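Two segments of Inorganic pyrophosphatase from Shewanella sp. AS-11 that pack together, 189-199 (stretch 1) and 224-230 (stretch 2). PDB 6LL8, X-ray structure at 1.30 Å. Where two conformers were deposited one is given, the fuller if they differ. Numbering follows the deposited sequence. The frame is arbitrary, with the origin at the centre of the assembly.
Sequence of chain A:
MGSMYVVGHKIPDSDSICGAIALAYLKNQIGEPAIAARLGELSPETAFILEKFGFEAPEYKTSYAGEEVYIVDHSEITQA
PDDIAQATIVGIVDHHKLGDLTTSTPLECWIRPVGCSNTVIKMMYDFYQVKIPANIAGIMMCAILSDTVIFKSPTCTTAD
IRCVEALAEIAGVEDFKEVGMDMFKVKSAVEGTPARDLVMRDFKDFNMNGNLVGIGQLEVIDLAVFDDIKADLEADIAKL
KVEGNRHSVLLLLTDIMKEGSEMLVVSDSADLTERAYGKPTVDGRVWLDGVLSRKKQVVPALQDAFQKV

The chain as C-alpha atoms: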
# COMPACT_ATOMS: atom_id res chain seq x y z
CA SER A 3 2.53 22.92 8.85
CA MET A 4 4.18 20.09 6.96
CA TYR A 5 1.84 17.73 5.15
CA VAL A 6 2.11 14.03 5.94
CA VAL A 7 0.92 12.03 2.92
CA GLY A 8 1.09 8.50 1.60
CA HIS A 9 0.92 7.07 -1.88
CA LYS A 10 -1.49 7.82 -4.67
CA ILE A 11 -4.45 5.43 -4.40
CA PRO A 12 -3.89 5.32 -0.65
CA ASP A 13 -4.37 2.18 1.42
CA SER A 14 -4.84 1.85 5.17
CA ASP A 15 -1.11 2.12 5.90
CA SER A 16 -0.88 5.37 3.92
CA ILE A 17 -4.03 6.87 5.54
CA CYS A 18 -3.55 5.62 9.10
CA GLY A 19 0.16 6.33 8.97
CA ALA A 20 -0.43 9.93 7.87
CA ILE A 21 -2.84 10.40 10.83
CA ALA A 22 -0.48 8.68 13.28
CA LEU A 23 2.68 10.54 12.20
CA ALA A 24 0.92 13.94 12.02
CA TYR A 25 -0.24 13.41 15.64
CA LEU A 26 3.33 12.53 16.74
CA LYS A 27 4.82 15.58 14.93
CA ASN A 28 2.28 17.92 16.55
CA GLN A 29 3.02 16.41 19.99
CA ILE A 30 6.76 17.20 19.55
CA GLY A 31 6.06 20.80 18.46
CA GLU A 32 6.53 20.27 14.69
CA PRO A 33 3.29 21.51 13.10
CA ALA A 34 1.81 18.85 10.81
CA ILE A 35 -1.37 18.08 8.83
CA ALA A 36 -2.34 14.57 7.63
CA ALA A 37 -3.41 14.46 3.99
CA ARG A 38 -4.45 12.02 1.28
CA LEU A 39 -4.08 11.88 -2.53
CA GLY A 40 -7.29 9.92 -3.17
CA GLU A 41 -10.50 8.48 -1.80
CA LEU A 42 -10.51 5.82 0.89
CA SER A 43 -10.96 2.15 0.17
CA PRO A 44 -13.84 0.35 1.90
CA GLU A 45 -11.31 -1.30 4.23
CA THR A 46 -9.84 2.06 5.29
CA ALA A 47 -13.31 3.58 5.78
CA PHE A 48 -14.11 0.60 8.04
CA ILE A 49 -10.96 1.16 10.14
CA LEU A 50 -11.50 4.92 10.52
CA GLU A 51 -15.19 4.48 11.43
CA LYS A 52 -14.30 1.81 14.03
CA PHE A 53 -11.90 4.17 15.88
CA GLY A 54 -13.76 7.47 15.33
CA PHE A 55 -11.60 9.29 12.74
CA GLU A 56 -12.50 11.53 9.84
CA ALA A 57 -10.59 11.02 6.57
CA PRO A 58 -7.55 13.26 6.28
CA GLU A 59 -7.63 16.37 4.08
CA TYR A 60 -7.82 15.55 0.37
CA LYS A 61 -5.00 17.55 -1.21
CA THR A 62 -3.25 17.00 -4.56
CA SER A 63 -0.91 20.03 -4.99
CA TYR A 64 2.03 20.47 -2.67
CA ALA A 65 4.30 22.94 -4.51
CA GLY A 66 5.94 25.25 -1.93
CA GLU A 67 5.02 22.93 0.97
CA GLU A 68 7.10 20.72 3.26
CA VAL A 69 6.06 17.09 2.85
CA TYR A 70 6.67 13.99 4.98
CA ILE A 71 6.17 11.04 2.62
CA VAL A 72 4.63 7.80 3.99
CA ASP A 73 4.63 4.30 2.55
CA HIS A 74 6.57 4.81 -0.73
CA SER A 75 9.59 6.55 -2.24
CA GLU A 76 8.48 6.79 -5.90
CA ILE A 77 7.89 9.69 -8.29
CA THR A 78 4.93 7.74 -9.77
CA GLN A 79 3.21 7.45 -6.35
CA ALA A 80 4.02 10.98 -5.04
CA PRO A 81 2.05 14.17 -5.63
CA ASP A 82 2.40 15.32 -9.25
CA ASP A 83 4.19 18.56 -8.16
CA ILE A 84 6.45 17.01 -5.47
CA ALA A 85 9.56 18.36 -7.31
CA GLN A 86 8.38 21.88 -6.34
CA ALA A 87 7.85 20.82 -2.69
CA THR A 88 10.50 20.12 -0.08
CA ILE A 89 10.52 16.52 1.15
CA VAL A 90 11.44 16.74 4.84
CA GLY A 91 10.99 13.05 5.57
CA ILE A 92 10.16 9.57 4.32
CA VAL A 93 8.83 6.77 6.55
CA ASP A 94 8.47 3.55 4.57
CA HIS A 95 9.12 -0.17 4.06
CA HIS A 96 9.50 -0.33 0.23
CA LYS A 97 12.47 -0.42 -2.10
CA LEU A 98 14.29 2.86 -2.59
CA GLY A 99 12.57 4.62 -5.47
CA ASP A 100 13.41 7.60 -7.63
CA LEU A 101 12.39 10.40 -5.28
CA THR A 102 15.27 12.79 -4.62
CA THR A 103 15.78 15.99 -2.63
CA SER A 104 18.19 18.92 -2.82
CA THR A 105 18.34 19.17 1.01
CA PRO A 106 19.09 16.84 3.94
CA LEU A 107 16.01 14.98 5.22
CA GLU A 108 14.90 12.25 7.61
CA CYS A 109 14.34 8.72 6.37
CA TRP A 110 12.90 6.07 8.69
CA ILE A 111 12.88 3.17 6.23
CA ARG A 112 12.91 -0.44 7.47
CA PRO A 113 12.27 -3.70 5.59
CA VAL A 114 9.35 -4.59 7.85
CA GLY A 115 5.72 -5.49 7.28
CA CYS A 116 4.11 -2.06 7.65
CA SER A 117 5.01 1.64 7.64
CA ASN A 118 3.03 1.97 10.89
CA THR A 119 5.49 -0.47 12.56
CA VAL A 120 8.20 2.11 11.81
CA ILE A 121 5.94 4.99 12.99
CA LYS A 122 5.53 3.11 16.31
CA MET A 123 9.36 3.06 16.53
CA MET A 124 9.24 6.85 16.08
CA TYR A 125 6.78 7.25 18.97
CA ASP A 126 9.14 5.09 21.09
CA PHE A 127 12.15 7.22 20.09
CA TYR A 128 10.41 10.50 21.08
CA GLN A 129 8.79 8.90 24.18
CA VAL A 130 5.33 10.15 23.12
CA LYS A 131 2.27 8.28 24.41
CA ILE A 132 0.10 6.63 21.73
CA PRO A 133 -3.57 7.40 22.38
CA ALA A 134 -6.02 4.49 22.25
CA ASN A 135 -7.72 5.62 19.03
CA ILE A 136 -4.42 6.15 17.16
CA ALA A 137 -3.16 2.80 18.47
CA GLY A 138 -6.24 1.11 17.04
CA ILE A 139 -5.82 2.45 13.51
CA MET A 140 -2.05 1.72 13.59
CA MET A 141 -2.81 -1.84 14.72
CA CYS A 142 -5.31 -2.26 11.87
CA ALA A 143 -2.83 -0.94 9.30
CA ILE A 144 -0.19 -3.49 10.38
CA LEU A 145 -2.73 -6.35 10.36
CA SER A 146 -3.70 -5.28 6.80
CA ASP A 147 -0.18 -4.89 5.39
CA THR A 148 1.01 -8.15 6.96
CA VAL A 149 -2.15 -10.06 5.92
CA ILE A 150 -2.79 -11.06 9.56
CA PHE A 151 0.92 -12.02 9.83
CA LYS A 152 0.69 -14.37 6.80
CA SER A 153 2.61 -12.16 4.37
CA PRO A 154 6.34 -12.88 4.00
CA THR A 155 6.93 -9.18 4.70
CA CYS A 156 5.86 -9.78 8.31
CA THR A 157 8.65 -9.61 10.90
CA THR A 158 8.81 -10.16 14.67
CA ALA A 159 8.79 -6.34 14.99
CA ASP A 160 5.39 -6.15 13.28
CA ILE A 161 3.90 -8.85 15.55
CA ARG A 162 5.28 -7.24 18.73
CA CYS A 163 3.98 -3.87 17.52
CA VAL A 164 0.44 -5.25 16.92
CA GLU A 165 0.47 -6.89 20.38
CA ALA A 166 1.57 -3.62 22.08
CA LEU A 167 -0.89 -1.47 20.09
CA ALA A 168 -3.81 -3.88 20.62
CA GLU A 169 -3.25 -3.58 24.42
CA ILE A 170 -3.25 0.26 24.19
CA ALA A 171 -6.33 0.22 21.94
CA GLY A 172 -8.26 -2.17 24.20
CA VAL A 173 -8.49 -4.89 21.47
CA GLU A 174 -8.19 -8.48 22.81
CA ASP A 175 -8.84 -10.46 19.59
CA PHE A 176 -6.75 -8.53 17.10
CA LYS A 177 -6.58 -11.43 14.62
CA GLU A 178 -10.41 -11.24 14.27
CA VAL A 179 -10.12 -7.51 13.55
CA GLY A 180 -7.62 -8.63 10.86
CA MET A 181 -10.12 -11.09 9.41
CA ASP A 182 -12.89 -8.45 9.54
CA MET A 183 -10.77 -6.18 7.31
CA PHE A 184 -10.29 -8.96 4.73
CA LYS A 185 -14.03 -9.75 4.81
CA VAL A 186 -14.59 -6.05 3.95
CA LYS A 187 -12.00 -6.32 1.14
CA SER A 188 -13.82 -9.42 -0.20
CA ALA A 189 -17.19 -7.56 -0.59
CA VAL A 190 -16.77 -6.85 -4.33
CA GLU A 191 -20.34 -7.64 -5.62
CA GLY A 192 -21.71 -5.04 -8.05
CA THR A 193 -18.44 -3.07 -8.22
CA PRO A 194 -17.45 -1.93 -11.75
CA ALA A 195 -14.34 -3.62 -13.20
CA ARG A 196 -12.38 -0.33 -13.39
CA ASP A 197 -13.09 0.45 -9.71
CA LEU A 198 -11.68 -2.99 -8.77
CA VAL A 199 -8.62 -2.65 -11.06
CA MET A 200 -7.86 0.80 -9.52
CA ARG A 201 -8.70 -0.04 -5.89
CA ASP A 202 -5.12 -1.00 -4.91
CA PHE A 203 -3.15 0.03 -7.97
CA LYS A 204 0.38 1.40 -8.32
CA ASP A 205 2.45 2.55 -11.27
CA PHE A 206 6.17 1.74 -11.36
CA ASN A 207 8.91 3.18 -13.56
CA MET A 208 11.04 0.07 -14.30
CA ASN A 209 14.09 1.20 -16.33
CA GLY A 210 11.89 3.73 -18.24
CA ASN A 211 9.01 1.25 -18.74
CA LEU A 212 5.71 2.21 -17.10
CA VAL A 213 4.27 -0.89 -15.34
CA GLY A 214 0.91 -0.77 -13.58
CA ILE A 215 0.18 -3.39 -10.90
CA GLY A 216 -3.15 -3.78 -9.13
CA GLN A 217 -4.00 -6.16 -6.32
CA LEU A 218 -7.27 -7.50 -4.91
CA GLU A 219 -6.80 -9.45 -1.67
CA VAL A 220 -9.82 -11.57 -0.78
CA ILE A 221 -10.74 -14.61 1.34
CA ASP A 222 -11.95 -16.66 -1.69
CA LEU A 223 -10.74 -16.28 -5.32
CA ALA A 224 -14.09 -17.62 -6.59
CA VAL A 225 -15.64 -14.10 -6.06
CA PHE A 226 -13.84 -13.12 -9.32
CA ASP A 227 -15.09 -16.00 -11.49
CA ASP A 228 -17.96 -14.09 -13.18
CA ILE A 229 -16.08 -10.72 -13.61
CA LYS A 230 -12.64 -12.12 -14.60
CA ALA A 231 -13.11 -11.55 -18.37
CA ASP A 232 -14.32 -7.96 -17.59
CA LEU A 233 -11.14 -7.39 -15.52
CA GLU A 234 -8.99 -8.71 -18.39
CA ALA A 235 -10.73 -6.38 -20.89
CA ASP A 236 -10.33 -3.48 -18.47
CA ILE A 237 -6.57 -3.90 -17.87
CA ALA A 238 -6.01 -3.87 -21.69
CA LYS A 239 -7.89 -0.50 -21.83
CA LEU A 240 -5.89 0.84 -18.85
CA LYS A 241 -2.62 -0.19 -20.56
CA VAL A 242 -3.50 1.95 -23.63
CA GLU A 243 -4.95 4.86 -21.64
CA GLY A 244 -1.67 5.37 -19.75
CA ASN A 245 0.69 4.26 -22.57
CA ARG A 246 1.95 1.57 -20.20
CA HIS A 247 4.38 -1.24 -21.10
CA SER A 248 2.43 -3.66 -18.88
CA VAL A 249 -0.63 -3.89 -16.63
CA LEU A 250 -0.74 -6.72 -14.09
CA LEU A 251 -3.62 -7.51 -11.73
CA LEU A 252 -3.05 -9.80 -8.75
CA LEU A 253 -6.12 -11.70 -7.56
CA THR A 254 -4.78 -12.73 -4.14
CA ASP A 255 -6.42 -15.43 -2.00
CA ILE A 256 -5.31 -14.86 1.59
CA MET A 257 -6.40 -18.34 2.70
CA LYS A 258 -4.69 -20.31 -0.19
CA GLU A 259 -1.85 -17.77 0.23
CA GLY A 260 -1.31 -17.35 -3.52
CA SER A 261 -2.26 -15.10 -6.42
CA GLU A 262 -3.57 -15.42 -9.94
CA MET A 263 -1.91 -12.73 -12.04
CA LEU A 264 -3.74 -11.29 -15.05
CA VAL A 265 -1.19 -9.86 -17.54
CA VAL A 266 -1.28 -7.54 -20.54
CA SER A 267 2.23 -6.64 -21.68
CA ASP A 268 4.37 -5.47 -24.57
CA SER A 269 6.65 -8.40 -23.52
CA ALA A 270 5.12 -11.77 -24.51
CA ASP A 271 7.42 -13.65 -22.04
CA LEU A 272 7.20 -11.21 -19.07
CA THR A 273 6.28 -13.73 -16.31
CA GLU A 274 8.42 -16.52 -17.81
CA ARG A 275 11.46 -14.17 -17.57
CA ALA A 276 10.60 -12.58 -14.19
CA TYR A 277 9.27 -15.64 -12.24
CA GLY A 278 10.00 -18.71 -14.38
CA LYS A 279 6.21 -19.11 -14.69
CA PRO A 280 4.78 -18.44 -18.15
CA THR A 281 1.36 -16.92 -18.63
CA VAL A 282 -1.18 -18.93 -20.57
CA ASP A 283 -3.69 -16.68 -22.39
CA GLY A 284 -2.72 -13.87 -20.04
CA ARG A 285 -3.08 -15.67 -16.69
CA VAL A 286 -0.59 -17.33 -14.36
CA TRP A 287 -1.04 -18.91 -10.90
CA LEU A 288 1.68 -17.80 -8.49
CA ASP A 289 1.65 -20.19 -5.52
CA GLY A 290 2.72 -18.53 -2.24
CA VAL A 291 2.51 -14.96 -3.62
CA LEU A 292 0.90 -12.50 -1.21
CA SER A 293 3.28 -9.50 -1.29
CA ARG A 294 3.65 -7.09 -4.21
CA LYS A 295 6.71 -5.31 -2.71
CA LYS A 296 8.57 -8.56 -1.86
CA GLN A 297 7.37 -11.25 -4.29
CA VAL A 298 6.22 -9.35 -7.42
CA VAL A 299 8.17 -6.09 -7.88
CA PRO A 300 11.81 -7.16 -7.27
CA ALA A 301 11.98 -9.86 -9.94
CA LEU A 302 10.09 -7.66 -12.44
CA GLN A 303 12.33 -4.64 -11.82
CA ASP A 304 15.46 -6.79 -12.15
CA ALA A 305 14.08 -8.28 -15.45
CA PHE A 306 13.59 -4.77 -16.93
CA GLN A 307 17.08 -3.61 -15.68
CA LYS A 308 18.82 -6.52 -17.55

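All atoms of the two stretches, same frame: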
# COMPACT_ATOMS: atom_id res chain seq x y z
N ALA A 189 -15.81 -7.96 -0.22
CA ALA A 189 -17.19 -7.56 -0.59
C ALA A 189 -17.15 -6.78 -1.90
O ALA A 189 -17.31 -5.56 -1.91
CB ALA A 189 -17.83 -6.80 0.55
N VAL A 190 -16.98 -7.47 -3.00
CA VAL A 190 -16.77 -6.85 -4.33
C VAL A 190 -18.02 -6.96 -5.23
O VAL A 190 -17.95 -6.46 -6.35
CB VAL A 190 -15.53 -7.48 -4.99
CG1 VAL A 190 -14.24 -7.16 -4.23
CG2 VAL A 190 -15.70 -8.98 -5.18
N GLU A 191 -19.15 -7.51 -4.75
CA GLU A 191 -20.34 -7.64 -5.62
C GLU A 191 -20.81 -6.27 -6.10
O GLU A 191 -20.95 -5.36 -5.29
CB GLU A 191 -21.45 -8.40 -4.87
CG GLU A 191 -22.74 -8.61 -5.68
CD GLU A 191 -23.80 -9.49 -5.06
OE1 GLU A 191 -23.46 -10.22 -4.10
OE2 GLU A 191 -24.98 -9.41 -5.49
N GLY A 192 -21.13 -6.21 -7.38
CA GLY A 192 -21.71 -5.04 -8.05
C GLY A 192 -20.73 -3.91 -8.24
O GLY A 192 -21.15 -2.82 -8.56
N THR A 193 -19.45 -4.13 -8.01
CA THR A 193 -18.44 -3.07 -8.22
C THR A 193 -17.96 -3.10 -9.67
O THR A 193 -17.57 -4.17 -10.15
CB THR A 193 -17.27 -3.27 -7.27
OG1 THR A 193 -17.80 -3.33 -5.95
CG2 THR A 193 -16.25 -2.16 -7.36
N PRO A 194 -17.95 -1.95 -10.37
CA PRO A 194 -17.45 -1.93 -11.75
C PRO A 194 -16.01 -2.44 -11.86
O PRO A 194 -15.18 -2.18 -10.97
CB PRO A 194 -17.58 -0.44 -12.12
CG PRO A 194 -18.67 0.12 -11.26
CD PRO A 194 -18.50 -0.65 -9.96
N ALA A 195 -15.68 -3.08 -12.96
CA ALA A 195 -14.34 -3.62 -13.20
C ALA A 195 -13.29 -2.54 -12.96
O ALA A 195 -12.28 -2.83 -12.30
CB ALA A 195 -14.25 -4.22 -14.58
N ARG A 196 -13.45 -1.34 -13.50
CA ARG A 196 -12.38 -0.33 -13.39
C ARG A 196 -12.16 0.03 -11.92
O ARG A 196 -11.02 0.28 -11.52
CB ARG A 196 -12.68 0.90 -14.25
CG ARG A 196 -11.69 2.05 -14.08
CD ARG A 196 -10.25 1.70 -14.43
NE ARG A 196 -10.05 1.18 -15.77
CZ ARG A 196 -9.74 1.90 -16.83
NH1 ARG A 196 -9.59 3.20 -16.74
NH2 ARG A 196 -9.56 1.32 -18.00
N ASP A 197 -13.23 0.10 -11.14
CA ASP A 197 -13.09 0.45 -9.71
C ASP A 197 -12.31 -0.64 -8.99
O ASP A 197 -11.52 -0.32 -8.09
CB ASP A 197 -14.45 0.71 -9.07
CG ASP A 197 -15.19 1.96 -9.55
OD1 ASP A 197 -14.53 2.84 -10.11
OD2 ASP A 197 -16.37 2.05 -9.25
N LEU A 198 -12.47 -1.91 -9.38
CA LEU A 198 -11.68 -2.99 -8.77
C LEU A 198 -10.23 -2.91 -9.24
O LEU A 198 -9.30 -3.03 -8.42
CB LEU A 198 -12.29 -4.33 -9.10
CG LEU A 198 -13.66 -4.62 -8.48
CD1 LEU A 198 -14.19 -5.93 -9.01
CD2 LEU A 198 -13.60 -4.63 -6.96
N VAL A 199 -10.00 -2.73 -10.54
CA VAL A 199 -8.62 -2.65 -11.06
C VAL A 199 -7.87 -1.52 -10.30
O VAL A 199 -6.71 -1.70 -9.98
CB VAL A 199 -8.62 -2.44 -12.58
CG1 VAL A 199 -7.26 -2.10 -13.11
CG2 VAL A 199 -9.21 -3.64 -13.29
N ALA A 224 -12.91 -17.32 -5.75
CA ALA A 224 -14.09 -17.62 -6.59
C ALA A 224 -14.96 -16.38 -6.75
O ALA A 224 -15.73 -16.33 -7.74
CB ALA A 224 -14.88 -18.77 -6.02
N VAL A 225 -14.82 -15.34 -5.92
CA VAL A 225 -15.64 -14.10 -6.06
C VAL A 225 -15.33 -13.45 -7.41
O VAL A 225 -16.15 -12.64 -7.86
CB VAL A 225 -15.48 -13.10 -4.89
CG1 VAL A 225 -16.01 -13.68 -3.58
CG2 VAL A 225 -14.05 -12.56 -4.81
N PHE A 226 -14.21 -13.75 -8.03
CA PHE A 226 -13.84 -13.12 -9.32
C PHE A 226 -14.26 -13.95 -10.53
O PHE A 226 -14.04 -13.50 -11.65
CB PHE A 226 -12.34 -12.85 -9.36
CG PHE A 226 -11.92 -11.83 -8.34
CD1 PHE A 226 -12.49 -10.56 -8.31
CD2 PHE A 226 -11.03 -12.18 -7.35
CE1 PHE A 226 -12.15 -9.64 -7.34
CE2 PHE A 226 -10.65 -11.24 -6.41
CZ PHE A 226 -11.24 -9.99 -6.38
N ASP A 227 -14.86 -15.11 -10.34
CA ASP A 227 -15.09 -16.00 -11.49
C ASP A 227 -15.94 -15.30 -12.56
O ASP A 227 -15.54 -15.33 -13.76
CB ASP A 227 -15.75 -17.30 -11.04
CG ASP A 227 -14.84 -18.25 -10.28
OD1 ASP A 227 -13.62 -18.06 -10.31
OD2 ASP A 227 -15.37 -19.23 -9.74
N ASP A 228 -17.01 -14.63 -12.18
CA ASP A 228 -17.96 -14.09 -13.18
C ASP A 228 -17.40 -12.83 -13.85
O ASP A 228 -17.74 -12.58 -15.02
CB ASP A 228 -19.34 -13.80 -12.58
CG ASP A 228 -20.10 -15.04 -12.15
OD1 ASP A 228 -19.72 -16.16 -12.57
OD2 ASP A 228 -21.07 -14.89 -11.38
N ILE A 229 -16.56 -12.07 -13.16
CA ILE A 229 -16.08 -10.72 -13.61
C ILE A 229 -14.68 -10.82 -14.19
O ILE A 229 -14.18 -9.81 -14.68
CB ILE A 229 -16.14 -9.63 -12.51
CG1 ILE A 229 -16.07 -8.21 -13.09
CG2 ILE A 229 -15.06 -9.82 -11.45
CD1 ILE A 229 -16.37 -7.09 -12.08
N LYS A 230 -14.06 -12.00 -14.18
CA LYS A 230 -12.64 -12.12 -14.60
C LYS A 230 -12.44 -11.60 -16.02
O LYS A 230 -11.48 -10.84 -16.27
CB LYS A 230 -12.13 -13.55 -14.40
CG LYS A 230 -10.62 -13.64 -14.41
CD LYS A 230 -10.14 -15.01 -14.01
CE LYS A 230 -10.49 -15.31 -12.57
NZ LYS A 230 -9.92 -16.60 -12.14

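No hydrogen bond joins these two stretches; the contact is held by apolar packing, and much of it converges on a single methyl group, CD1 of Ile229. Ile229 CD1 lies 3.7 Å from Thr193 O, 4.2 Å from Ala195 N and 3.9 Å from Leu198 CD1, so one side-chain tip touches the segment that leads into a helix as well as the helix itself. In Ile229, chi2 near 180° carries CD1 out from the backbone, and chi1, also t, sets the direction of CG1.

The backbones approach at two places, with CA of Val190 7.5 Å from CA of Val225 and CA of Ala195 7.3 Å from CA of Ile229. Such spacing leaves room for side chains between the two backbone segments. In stretch 1 a type II beta turn runs from Val190 to Thr193, closed by Thr193 N donating to Val190 O at 3.2 Å. Gly192 suits the turn because its positive phi of 73° favours glycine. Pro194 then takes the N-cap position, and Pro194 O accepts from Leu198 N at 3.2 Å in the first turn of the helix. Ala195 and Leu198, three residues apart, both point toward stretch 2. Ala195 adds a small apolar contact, CB to Ile229 CD1 at 4.4 Å, while Leu198 reaches Ile229 through CD1.

At the other place, Val190 directs its CA-to-CB bond toward stretch 2. Val190 CG2 meets Val225 CG2 at 4.0 Å and Phe226 CE1 at 4.2 Å, the latter approaching the ring obliquely. Valine methyls and the carbon-rich ring make van der Waals contact, which suits the buried Val190 and Phe226. Phe226 leaves its backbone sideways, yet its ring end comes nearer. In stretch 2, Asp227 N donates to Ala224 O at 3.0 Å, a local link that accompanies the 3-10 segment carrying Val225 and Phe226.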